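Side-chain contacts in phenylacetaldehyde dehydrogenase (Burkholderia cenocepacia, PDB 4O5H), which probably oxidises phenylacetaldehyde to phenylacetate with NAD+ as the electron acceptor, as a member of the aldehyde dehydrogenase family: residues P30-I35 against W39-S44; A60-A65 against D212-A217; R68-A73 against H242-A247. All coordinates share one frame; numbering follows the deposited sequence. Where two conformers were deposited one is given.

Contact 1: residues P30-I35 against W39-S44; sequences PKQMLI and WSDAAS
Leu34 lies over one face of the Trp39 indole: its CB sits 4.0 Å from the centroid of the six-membered ring, only 17° off the normal, a CH-pi contact. With CG anti to the backbone N (chi1 176°), CD1 is carried over the ring system too. At the ring's edge, in plane, comes the carbonyl O of Gln32. The planes of the Gln32 amide and the indole are 17° apart, but the amide meets the tryptophan at its CB (Gln32 OE1 to Trp39 CB 3.4 Å), not over the ring. Tryptophan suits this place by offering Leu34 a broad flat face and Gln225 OE1, on helix 215-227, an N-H. Gln32 NE2 gives a weak hydrogen bond of 3.3 Å to Asp41 OD1, and a water donates to both Lys31 O and Asp41 OD1, a second link beside it. Away from the indole, the flexible thioether of Met33 brings CE against the small Ala42, 4.1 Å from its CB. Between these layers Met33 N to Ser40 O (2.9 Å) and Ser40 N to Met33 O (2.8 Å) form a hydrogen-bonded antiparallel pair, the ladder of a short two-stranded beta hairpin.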
ATOM      1  N   PRO A  30      34.483  20.643   1.397  1.00 20.57           N
ATOM      2  CA  PRO A  30      33.268  20.960   0.647  1.00 20.67           C
ATOM      3  C   PRO A  30      32.348  19.764   0.459  1.00 19.48           C
ATOM      4  O   PRO A  30      32.813  18.668   0.277  1.00 19.47           O
ATOM      5  CB  PRO A  30      33.799  21.416  -0.708  1.00 21.10           C
ATOM      6  CG  PRO A  30      35.177  21.884  -0.413  1.00 22.78           C
ATOM      7  CD  PRO A  30      35.695  20.944   0.615  1.00 22.13           C
ATOM      8  N   LYS A  31      31.049  19.960   0.642  1.00 20.19           N
ATOM      9  CA  LYS A  31      30.054  18.861   0.589  1.00 19.90           C
ATOM     10  C   LYS A  31      29.363  18.924  -0.744  1.00 19.48           C
ATOM     11  O   LYS A  31      28.998  20.010  -1.207  1.00 18.69           O
ATOM     12  CB  LYS A  31      28.945  19.010   1.655  1.00 20.82           C
ATOM     13  CG  LYS A  31      29.420  19.294   3.068  1.00 22.57           C
ATOM     14  CD  LYS A  31      30.175  18.145   3.702  1.00 21.69           C
ATOM     15  CE  LYS A  31      30.554  18.580   5.096  1.00 21.48           C
ATOM     16  NZ  LYS A  31      31.461  19.770   5.171  1.00 21.85           N
ATOM     17  N   GLN A  32      29.064  17.754  -1.281  1.00 18.46           N
ATOM     18  CA  GLN A  32      28.341  17.632  -2.535  1.00 18.61           C
ATOM     19  C   GLN A  32      27.276  16.533  -2.463  1.00 16.21           C
ATOM     20  O   GLN A  32      27.324  15.673  -1.590  1.00 15.33           O
ATOM     21  CB  GLN A  32      29.336  17.314  -3.633  1.00 21.50           C
ATOM     22  CG  GLN A  32      30.337  18.424  -3.841  1.00 25.51           C
ATOM     23  CD  GLN A  32      31.196  18.169  -5.013  1.00 30.08           C
ATOM     24  OE1 GLN A  32      31.973  17.210  -5.030  1.00 36.76           O
ATOM     25  NE2 GLN A  32      31.052  19.003  -6.041  1.00 31.84           N
ATOM     26  N   MET A  33      26.344  16.567  -3.410  1.00 14.88           N
ATOM     27  CA  MET A  33      25.360  15.493  -3.587  1.00 14.14           C
ATOM     28  C   MET A  33      25.992  14.332  -4.360  1.00 13.73           C
ATOM     29  O   MET A  33      26.922  14.533  -5.116  1.00 14.03           O
ATOM     30  CB  MET A  33      24.173  15.985  -4.411  1.00 13.89           C
ATOM     31  CG  MET A  33      23.424  17.082  -3.741  1.00 13.97           C
ATOM     32  SD  MET A  33      22.010  17.632  -4.666  1.00 14.16           S
ATOM     33  CE  MET A  33      22.711  18.644  -5.982  1.00 15.56           C
ATOM     34  N   LEU A  34      25.397  13.156  -4.247  1.00 13.04           N
ATOM     35  CA  LEU A  34      25.819  11.998  -5.035  1.00 13.40           C
ATOM     36  C   LEU A  34      24.784  11.725  -6.118  1.00 13.12           C
ATOM     37  O   LEU A  34      23.657  11.287  -5.811  1.00 12.42           O
ATOM     38  CB  LEU A  34      25.967  10.782  -4.122  1.00 13.40           C
ATOM     39  CG  LEU A  34      26.319   9.464  -4.827  1.00 14.60           C
ATOM     40  CD1 LEU A  34      27.626   9.601  -5.569  1.00 15.51           C
ATOM     41  CD2 LEU A  34      26.410   8.332  -3.832  1.00 14.81           C
ATOM     42  N   ILE A  35      25.129  12.050  -7.351  1.00 13.25           N
ATOM     43  CA  ILE A  35      24.197  11.933  -8.459  1.00 13.94           C
ATOM     44  C   ILE A  35      24.834  11.077  -9.543  1.00 14.53           C
ATOM     45  O   ILE A  35      25.755  11.513 -10.247  1.00 14.79           O
ATOM     46  CB  ILE A  35      23.795  13.318  -9.000  1.00 14.45           C
ATOM     47  CG1 ILE A  35      23.093  14.062  -7.884  1.00 13.91           C
ATOM     48  CG2 ILE A  35      22.881  13.202 -10.226  1.00 15.08           C
ATOM     49  CD1 ILE A  35      22.676  15.460  -8.208  1.00 14.29           C
ATOM     50  N   TRP A  39      29.973  13.180  -7.667  1.00 16.66           N
ATOM     51  CA  TRP A  39      29.661  14.096  -6.610  1.00 15.17           C
ATOM     52  C   TRP A  39      29.469  15.494  -7.214  1.00 15.53           C
ATOM     53  O   TRP A  39      30.337  15.996  -7.923  1.00 15.84           O
ATOM     54  CB  TRP A  39      30.777  14.109  -5.552  1.00 15.06           C
ATOM     55  CG  TRP A  39      30.904  12.793  -4.820  1.00 14.25           C
ATOM     56  CD1 TRP A  39      31.693  11.763  -5.146  1.00 14.78           C
ATOM     57  CD2 TRP A  39      30.134  12.382  -3.692  1.00 13.28           C
ATOM     58  NE1 TRP A  39      31.484  10.710  -4.278  1.00 14.31           N
ATOM     59  CE2 TRP A  39      30.534  11.081  -3.364  1.00 13.29           C
ATOM     60  CE3 TRP A  39      29.176  13.009  -2.892  1.00 12.31           C
ATOM     61  CZ2 TRP A  39      30.007  10.403  -2.250  1.00 12.62           C
ATOM     62  CZ3 TRP A  39      28.655  12.332  -1.813  1.00 11.82           C
ATOM     63  CH2 TRP A  39      29.058  11.042  -1.516  1.00 11.88           C
ATOM     64  N   SER A  40      28.336  16.115  -6.927  1.00 15.18           N
ATOM     65  CA  SER A  40      27.900  17.296  -7.665  1.00 15.99           C
ATOM     66  C   SER A  40      27.335  18.389  -6.782  1.00 15.38           C
ATOM     67  O   SER A  40      26.676  18.121  -5.796  1.00 13.94           O
ATOM     68  CB  SER A  40      26.783  16.897  -8.608  1.00 16.78           C
ATOM     69  OG  SER A  40      27.282  16.054  -9.629  1.00 18.54           O
ATOM     70  N   ASP A  41      27.564  19.631  -7.170  1.00 15.78           N
ATOM     71  CA  ASP A  41      26.819  20.728  -6.605  1.00 15.81           C
ATOM     72  C   ASP A  41      25.460  20.796  -7.265  1.00 15.77           C
ATOM     73  O   ASP A  41      25.202  20.123  -8.251  1.00 16.01           O
ATOM     74  CB  ASP A  41      27.545  22.002  -6.877  1.00 16.92           C
ATOM     75  CG  ASP A  41      28.955  21.945  -6.387  1.00 17.50           C
ATOM     76  OD1 ASP A  41      29.148  21.599  -5.232  1.00 16.80           O
ATOM     77  OD2 ASP A  41      29.874  22.254  -7.178  1.00 18.60           O
ATOM     78  N   ALA A  42      24.593  21.645  -6.743  1.00 15.86           N
ATOM     79  CA  ALA A  42      23.333  21.935  -7.407  1.00 16.12           C
ATOM     80  C   ALA A  42      23.622  22.706  -8.694  1.00 17.44           C
ATOM     81  O   ALA A  42      24.566  23.492  -8.738  1.00 17.49           O
ATOM     82  CB  ALA A  42      22.448  22.744  -6.487  1.00 16.32           C
ATOM     83  N   ALA A  43      22.771  22.535  -9.716  1.00 17.91           N
ATOM     84  CA  ALA A  43      22.905  23.283 -10.954  1.00 19.11           C
ATOM     85  C   ALA A  43      22.982  24.778 -10.666  1.00 20.20           C
ATOM     86  O   ALA A  43      23.687  25.498 -11.362  1.00 20.48           O
ATOM     87  CB  ALA A  43      21.744  22.969 -11.915  1.00 19.58           C
ATOM     88  N   SER A  44      22.218  25.242  -9.678  1.00 19.75           N
ATOM     89  CA  SER A  44      22.151  26.669  -9.388  1.00 20.72           C
ATOM     90  C   SER A  44      23.399  27.175  -8.638  1.00 21.14           C
ATOM     91  O   SER A  44      23.570  28.360  -8.468  1.00 21.77           O
ATOM     92  CB  SER A  44      20.920  26.954  -8.515  1.00 20.52           C
ATOM     93  OG  SER A  44      21.088  26.397  -7.217  1.00 19.16           O
TER
HETATM   94  O   HOH W   1      30.922  21.683  -2.909  1.00 33.09           O

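Contact 2: residues A60-A65 against D212-A217; sequences ARVPEA and DTPLSA. With NA (sodium ion), chain I.
Val62 turns CG1 anti to its own carbonyl carbon (chi1 -58°), which leaves CG2 between the backbone N and that carbon, and both methyls then face Pro214. Leu215, with CG likewise anti to its carbonyl carbon (chi1 -64°) and the chain extended to one methyl (chi2 180°), swings CD2 back to the strand although its CB bond leaves the helix at an angle to it. The proline ring is met at CG, which stands 3.9 Å from Val62 CG1 and the same distance from CG2, so that this one ring carbon sits against the fork of the valine. Val62 CG1 has a second neighbour in Leu215 CD2 at 4.0 Å, and that leucine methyl also touches Ala60 CB at 4.1 Å. Alternation along strand 57-63 explains the pattern: Ala60 and Val62 point to the helix, whereas Arg61 between them points away. A beta-branched valine fits an extended strand and offers two methyls, while the alanine is short enough to let the leucine end come close.

Helix 215-227 is the crossover between parallel strands 204-208 and 234-236, a beta-alpha-beta unit of the Rossmann-like sheet, and the two-stranded antiparallel sheet 47-52/57-63 packs on Pro214 and the helix's N-terminal part. Val50 of the partner strand touches Pro214 and Leu215 too, and Ile115 of helix 109-120 packs on the leucine. Just ahead of the proline the chain serves a metal: Asp212 uses its backbone O, 2.2 Å from the sodium ion, and not its carboxylate. Val51 O and Asp119 OD1 also bind the sodium, with two waters at 2.4 Å and one further ligand atom. Asp119 has a further role, since its OD2 accepts the hydrogen bond of Leu215 N.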
ATOM      1  N   ALA A  60      28.585  23.547   8.551  1.00 17.09           N
ATOM      2  CA  ALA A  60      28.776  23.044   7.207  1.00 17.08           C
ATOM      3  C   ALA A  60      27.753  23.703   6.309  1.00 16.97           C
ATOM      4  O   ALA A  60      26.812  24.324   6.784  1.00 16.62           O
ATOM      5  CB  ALA A  60      28.599  21.510   7.138  1.00 16.54           C
ATOM      6  N   ARG A  61      27.935  23.499   5.010  1.00 17.84           N
ATOM      7  CA  ARG A  61      26.961  23.858   3.998  1.00 18.53           C
ATOM      8  C   ARG A  61      26.815  22.714   3.005  1.00 17.18           C
ATOM      9  O   ARG A  61      27.783  22.058   2.660  1.00 16.78           O
ATOM     10  CB  ARG A  61      27.420  25.099   3.272  1.00 22.23           C
ATOM     11  CG  ARG A  61      27.699  26.274   4.203  1.00 25.01           C
ATOM     12  CD  ARG A  61      28.291  27.432   3.448  1.00 29.21           C
ATOM     13  NE  ARG A  61      27.275  28.138   2.684  1.00 33.60           N
ATOM     14  CZ  ARG A  61      27.533  29.090   1.775  1.00 40.28           C
ATOM     15  NH1 ARG A  61      28.797  29.465   1.504  1.00 41.16           N
ATOM     16  NH2 ARG A  61      26.517  29.679   1.127  1.00 40.53           N
ATOM     17  N   VAL A  62      25.604  22.476   2.542  1.00 16.17           N
ATOM     18  CA  VAL A  62      25.355  21.415   1.548  1.00 15.26           C
ATOM     19  C   VAL A  62      24.577  21.997   0.365  1.00 15.51           C
ATOM     20  O   VAL A  62      23.961  23.070   0.495  1.00 16.01           O
ATOM     21  CB  VAL A  62      24.602  20.215   2.145  1.00 13.86           C
ATOM     22  CG1 VAL A  62      25.388  19.633   3.314  1.00 13.67           C
ATOM     23  CG2 VAL A  62      23.183  20.586   2.545  1.00 13.89           C
ATOM     24  N   PRO A  63      24.574  21.294  -0.790  1.00 14.81           N
ATOM     25  CA  PRO A  63      23.788  21.791  -1.883  1.00 15.40           C
ATOM     26  C   PRO A  63      22.305  21.903  -1.581  1.00 15.78           C
ATOM     27  O   PRO A  63      21.738  21.048  -0.895  1.00 14.14           O
ATOM     28  CB  PRO A  63      24.037  20.786  -2.998  1.00 15.36           C
ATOM     29  CG  PRO A  63      25.407  20.252  -2.679  1.00 15.44           C
ATOM     30  CD  PRO A  63      25.345  20.116  -1.178  1.00 14.59           C
ATOM     31  N   GLU A  64      21.700  22.941  -2.159  1.00 17.25           N
ATOM     32  CA  GLU A  64      20.262  23.128  -2.156  1.00 18.59           C
ATOM     33  C   GLU A  64      19.686  22.752  -3.538  1.00 17.88           C
ATOM     34  O   GLU A  64      19.624  23.579  -4.449  1.00 18.61           O
ATOM     35  CB  GLU A  64      19.941  24.580  -1.832  1.00 21.72           C
ATOM     36  CG  GLU A  64      18.449  24.796  -1.669  1.00 23.88           C
ATOM     37  CD  GLU A  64      17.977  26.172  -2.048  1.00 27.19           C
ATOM     38  OE1 GLU A  64      18.628  27.192  -1.782  1.00 31.22           O
ATOM     39  OE2 GLU A  64      16.917  26.214  -2.626  1.00 29.72           O
ATOM     40  N   ALA A  65      19.255  21.498  -3.671  1.00 16.64           N
ATOM     41  CA  ALA A  65      18.809  20.946  -4.961  1.00 16.94           C
ATOM     42  C   ALA A  65      17.462  21.488  -5.354  1.00 17.72           C
ATOM     43  O   ALA A  65      16.637  21.732  -4.505  1.00 17.75           O
ATOM     44  CB  ALA A  65      18.712  19.444  -4.885  1.00 15.90           C
ATOM     45  N   ASP A 212      17.169  19.708   7.610  1.00 12.53           N
ATOM     46  CA  ASP A 212      17.846  19.972   8.910  1.00 12.58           C
ATOM     47  C   ASP A 212      19.031  19.032   9.274  1.00 11.98           C
ATOM     48  O   ASP A 212      19.831  19.397  10.125  1.00 12.12           O
ATOM     49  CB  ASP A 212      16.848  19.965  10.055  1.00 12.56           C
ATOM     50  CG  ASP A 212      15.907  21.159   9.999  1.00 13.25           C
ATOM     51  OD1 ASP A 212      16.377  22.291   9.890  1.00 13.64           O
ATOM     52  OD2 ASP A 212      14.690  20.935   9.976  1.00 13.26           O
ATOM     53  N   THR A 213      19.139  17.877   8.626  1.00 11.21           N
ATOM     54  CA  THR A 213      20.159  16.855   8.991  1.00 10.87           C
ATOM     55  C   THR A 213      20.701  16.082   7.777  1.00 10.64           C
ATOM     56  O   THR A 213      20.424  14.878   7.605  1.00 10.51           O
ATOM     57  CB  THR A 213      19.573  15.831   9.969  1.00 10.73           C
ATOM     58  OG1 THR A 213      18.372  15.260   9.423  1.00 10.36           O
ATOM     59  CG2 THR A 213      19.217  16.484  11.333  1.00 11.06           C
ATOM     60  N   PRO A 214      21.455  16.769   6.907  1.00 10.65           N
ATOM     61  CA  PRO A 214      21.944  16.127   5.675  1.00 10.39           C
ATOM     62  C   PRO A 214      23.259  15.375   5.823  1.00 10.32           C
ATOM     63  O   PRO A 214      23.589  14.557   4.970  1.00 10.18           O
ATOM     64  CB  PRO A 214      22.184  17.302   4.764  1.00 10.62           C
ATOM     65  CG  PRO A 214      22.621  18.396   5.709  1.00 11.10           C
ATOM     66  CD  PRO A 214      21.774  18.212   6.944  1.00 10.90           C
ATOM     67  N   LEU A 215      23.998  15.599   6.903  1.00 10.42           N
ATOM     68  CA  LEU A 215      25.414  15.194   6.909  1.00 10.59           C
ATOM     69  C   LEU A 215      25.665  13.705   6.983  1.00 10.29           C
ATOM     70  O   LEU A 215      26.546  13.206   6.258  1.00 10.37           O
ATOM     71  CB  LEU A 215      26.181  15.902   8.007  1.00 11.12           C
ATOM     72  CG  LEU A 215      26.279  17.430   7.878  1.00 11.53           C
ATOM     73  CD1 LEU A 215      27.064  18.004   9.044  1.00 12.02           C
ATOM     74  CD2 LEU A 215      26.918  17.857   6.560  1.00 11.62           C
ATOM     75  N   SER A 216      24.965  12.978   7.861  1.00  9.76           N
ATOM     76  CA  SER A 216      25.288  11.538   8.010  1.00  9.55           C
ATOM     77  C   SER A 216      24.945  10.760   6.729  1.00  9.17           C
ATOM     78  O   SER A 216      25.629   9.801   6.381  1.00  8.83           O
ATOM     79  CB  SER A 216      24.661  10.924   9.264  1.00  9.63           C
ATOM     80  OG  SER A 216      23.247  11.028   9.239  1.00  9.51           O
ATOM     81  N   ALA A 217      23.927  11.229   6.015  1.00  8.88           N
ATOM     82  CA  ALA A 217      23.551  10.599   4.737  1.00  8.80           C
ATOM     83  C   ALA A 217      24.636  10.783   3.670  1.00  9.06           C
ATOM     84  O   ALA A 217      24.950   9.847   2.958  1.00  9.03           O
ATOM     85  CB  ALA A 217      22.230  11.147   4.243  1.00  8.67           C
TER
HETATM   86 NA    NA I 605      21.422  20.135  11.533  1.00 15.28          NA
HETATM   87  O   HOH W   2      21.068  22.065  10.131  1.00 11.05           O
HETATM   88  O   HOH W   3      20.035  21.273  13.078  1.00 19.36           O

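Contact 3: residues R68-A73 against H242-A247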
ATOM      1  N   ARG A  68      15.612  20.238 -11.140  1.00 20.47           N
ATOM      2  CA  ARG A  68      16.577  19.805 -12.170  1.00 21.47           C
ATOM      3  C   ARG A  68      17.512  18.759 -11.594  1.00 18.81           C
ATOM      4  O   ARG A  68      17.783  17.743 -12.214  1.00 17.76           O
ATOM      5  CB  ARG A  68      17.462  20.968 -12.662  1.00 23.80           C
ATOM      6  CG  ARG A  68      16.742  22.091 -13.361  1.00 27.34           C
ATOM      7  CD  ARG A  68      17.690  23.275 -13.633  1.00 30.78           C
ATOM      8  NE  ARG A  68      17.945  24.065 -12.432  1.00 32.01           N
ATOM      9  CZ  ARG A  68      18.706  25.155 -12.387  1.00 35.37           C
ATOM     10  NH1 ARG A  68      19.337  25.602 -13.474  1.00 37.87           N
ATOM     11  NH2 ARG A  68      18.847  25.812 -11.245  1.00 36.97           N
ATOM     12  N   ASP A  69      18.014  19.023 -10.396  1.00 17.00           N
ATOM     13  CA  ASP A  69      18.960  18.101  -9.770  1.00 15.73           C
ATOM     14  C   ASP A  69      18.264  16.777  -9.420  1.00 14.25           C
ATOM     15  O   ASP A  69      18.828  15.687  -9.588  1.00 13.74           O
ATOM     16  CB  ASP A  69      19.608  18.732  -8.520  1.00 15.29           C
ATOM     17  CG  ASP A  69      20.175  20.118  -8.804  1.00 16.59           C
ATOM     18  OD1 ASP A  69      21.099  20.241  -9.654  1.00 17.08           O
ATOM     19  OD2 ASP A  69      19.675  21.088  -8.218  1.00 16.54           O
ATOM     20  N   VAL A  70      17.058  16.873  -8.923  1.00 13.98           N
ATOM     21  CA  VAL A  70      16.288  15.664  -8.555  1.00 13.51           C
ATOM     22  C   VAL A  70      16.022  14.828  -9.803  1.00 13.63           C
ATOM     23  O   VAL A  70      16.207  13.624  -9.774  1.00 12.82           O
ATOM     24  CB  VAL A  70      14.977  16.001  -7.860  1.00 13.73           C
ATOM     25  CG1 VAL A  70      14.120  14.749  -7.670  1.00 13.60           C
ATOM     26  CG2 VAL A  70      15.242  16.640  -6.514  1.00 13.59           C
ATOM     27  N   GLN A  71      15.603  15.478 -10.880  1.00 14.78           N
ATOM     28  CA  GLN A  71      15.408  14.778 -12.160  1.00 15.75           C
ATOM     29  C   GLN A  71      16.670  14.072 -12.644  1.00 15.04           C
ATOM     30  O   GLN A  71      16.591  12.966 -13.131  1.00 14.61           O
ATOM     31  CB  GLN A  71      14.918  15.723 -13.232  1.00 17.78           C
ATOM     32  CG  GLN A  71      13.449  16.080 -13.012  1.00 19.47           C
ATOM     33  CD  GLN A  71      13.013  17.267 -13.807  1.00 21.93           C
ATOM     34  OE1 GLN A  71      13.807  17.948 -14.454  1.00 23.37           O
ATOM     35  NE2 GLN A  71      11.737  17.529 -13.772  1.00 24.45           N
ATOM     36  N   GLN A  72      17.832  14.688 -12.474  1.00 15.32           N
ATOM     37  CA  GLN A  72      19.106  14.012 -12.829  1.00 15.72           C
ATOM     38  C   GLN A  72      19.362  12.774 -11.988  1.00 13.53           C
ATOM     39  O   GLN A  72      19.862  11.772 -12.480  1.00 13.41           O
ATOM     40  CB  GLN A  72      20.307  14.938 -12.719  1.00 17.63           C
ATOM     41  CG  GLN A  72      20.231  16.053 -13.721  1.00 21.72           C
ATOM     42  CD  GLN A  72      20.435  15.600 -15.158  1.00 24.74           C
ATOM     43  OE1 GLN A  72      21.008  14.529 -15.442  1.00 31.39           O
ATOM     44  NE2 GLN A  72      19.901  16.366 -16.070  1.00 28.56           N
ATOM     45  N   ALA A  73      19.103  12.869 -10.701  1.00 12.16           N
ATOM     46  CA  ALA A  73      19.259  11.724  -9.801  1.00 10.99           C
ATOM     47  C   ALA A  73      18.324  10.557 -10.165  1.00 10.63           C
ATOM     48  O   ALA A  73      18.727   9.392 -10.135  1.00 10.15           O
ATOM     49  CB  ALA A  73      19.033  12.140  -8.352  1.00 10.34           C
ATOM     50  N   HIS A 242       9.932  21.216   0.437  1.00 18.31           N
ATOM     51  CA  HIS A 242       8.953  21.836  -0.451  1.00 18.83           C
ATOM     52  C   HIS A 242       9.429  21.950  -1.896  1.00 17.70           C
ATOM     53  O   HIS A 242       8.615  22.152  -2.786  1.00 17.91           O
ATOM     54  CB  HIS A 242       8.502  23.215   0.054  1.00 20.36           C
ATOM     55  CG  HIS A 242       9.617  24.175   0.319  1.00 21.95           C
ATOM     56  ND1 HIS A 242      10.359  24.763  -0.686  1.00 23.69           N
ATOM     57  CD2 HIS A 242      10.088  24.687   1.480  1.00 22.73           C
ATOM     58  CE1 HIS A 242      11.261  25.569  -0.153  1.00 22.94           C
ATOM     59  NE2 HIS A 242      11.111  25.544   1.160  1.00 23.06           N
ATOM     60  N   THR A 243      10.723  21.758  -2.144  1.00 16.74           N
ATOM     61  CA  THR A 243      11.239  21.825  -3.493  0.61 16.33           C
ATOM     62  C   THR A 243      11.811  20.475  -3.943  1.00 15.47           C
ATOM     63  O   THR A 243      11.211  19.811  -4.795  1.00 14.90           O
ATOM     64  CB  THR A 243      12.255  22.964  -3.571  0.61 16.94           C
ATOM     65  OG1 THR A 243      11.607  24.171  -3.129  0.61 17.43           O
ATOM     66  CG2 THR A 243      12.731  23.145  -4.978  0.61 17.14           C
ATOM     67  N   ALA A 244      12.951  20.067  -3.362  1.00 14.27           N
ATOM     68  CA  ALA A 244      13.559  18.786  -3.699  1.00 13.56           C
ATOM     69  C   ALA A 244      12.665  17.564  -3.364  1.00 13.01           C
ATOM     70  O   ALA A 244      12.466  16.671  -4.196  1.00 12.48           O
ATOM     71  CB  ALA A 244      14.908  18.637  -3.039  1.00 13.49           C
ATOM     72  N   GLY A 245      12.095  17.551  -2.178  1.00 12.86           N
ATOM     73  CA  GLY A 245      11.213  16.453  -1.764  1.00 12.70           C
ATOM     74  C   GLY A 245       9.989  16.316  -2.654  1.00 13.14           C
ATOM     75  O   GLY A 245       9.629  15.213  -3.103  1.00 12.91           O
ATOM     76  N   ALA A 246       9.350  17.449  -2.906  1.00 13.24           N
ATOM     77  CA  ALA A 246       8.143  17.443  -3.677  1.00 13.43           C
ATOM     78  C   ALA A 246       8.443  16.977  -5.079  1.00 13.45           C
ATOM     79  O   ALA A 246       7.687  16.190  -5.654  1.00 13.27           O
ATOM     80  CB  ALA A 246       7.542  18.848  -3.696  1.00 13.97           C
ATOM     81  N   ALA A 247       9.551  17.454  -5.636  1.00 13.33           N
ATOM     82  CA  ALA A 247       9.914  17.073  -6.984  1.00 13.29           C
ATOM     83  C   ALA A 247      10.164  15.563  -7.113  1.00 13.02           C
ATOM     84  O   ALA A 247       9.790  14.942  -8.117  1.00 13.18           O
ATOM     85  CB  ALA A 247      11.146  17.825  -7.425  1.00 13.58           C
TER
HETATM   86  O   HOH W   4       9.954  16.416 -11.128  1.00 35.50           O
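Val70 of helix 67-82 packs its two methyl branches against Ala244 and Ala247 of helix 241-250, which follows strand 234-236 of the Rossmann-like sheet in the aldehyde dehydrogenase fold. Along that second helix, His242 comes first, its ND1 2.8 Å from Thr243 OG1 in a hydrogen bond whose donor could be either atom. The turn at 242-245 is of the wider pi type; Thr243 O nevertheless accepts an alpha-helical bond from Ala247 N (3.0 Å).

Ala244 is the first residue to touch helix 67-82. Its CB lies 4.0 Å from Val70 CG2, and Val70 CG2 comes nearer still to Ala244 O, 3.6 Å. A residue without a longer side chain lets the valine reach the helix backbone. Gly245 lies next, between the two alanines in the chain and turned from the valine. Ala247 then brings the next methyl round, with CB 4.3 Å from Val70 CB, so that the valine is met by two alanines about one turn apart. Beside them a water lies between Gln71 NE2 and Ala247 O, its bonds to both long and weak. Val70 divides its branches between the alanines. CG2 goes to Ala244, while CG1, anti to the backbone N (chi1 172°), is carried to the Ala247 end, where Val70 CG1 lies 4.1 Å from Ala247 C.

The three contacts gather on one side of the chain's centre: contact 1 lies about 10 Å from contact 2 and 13 Å from contact 3, centre to centre, and contacts 2 and 3 are about 14 Å apart. Contact 1 is local and closes before the others open, while contacts 2 and 3 interleave: strand 57-63 leads through a short turn into helix 67-82, and their partners, helices 215-227 and 241-250, come much later. Asp69 OD1 ties helix 67-82 to the hairpin through a probable hydrogen bond from Ala43 N, and Ala65 O packs on Ala244 CB. The early part of the chain is thus laid against successive helices of the Rossmann-like region, with the sodium site at contact 2.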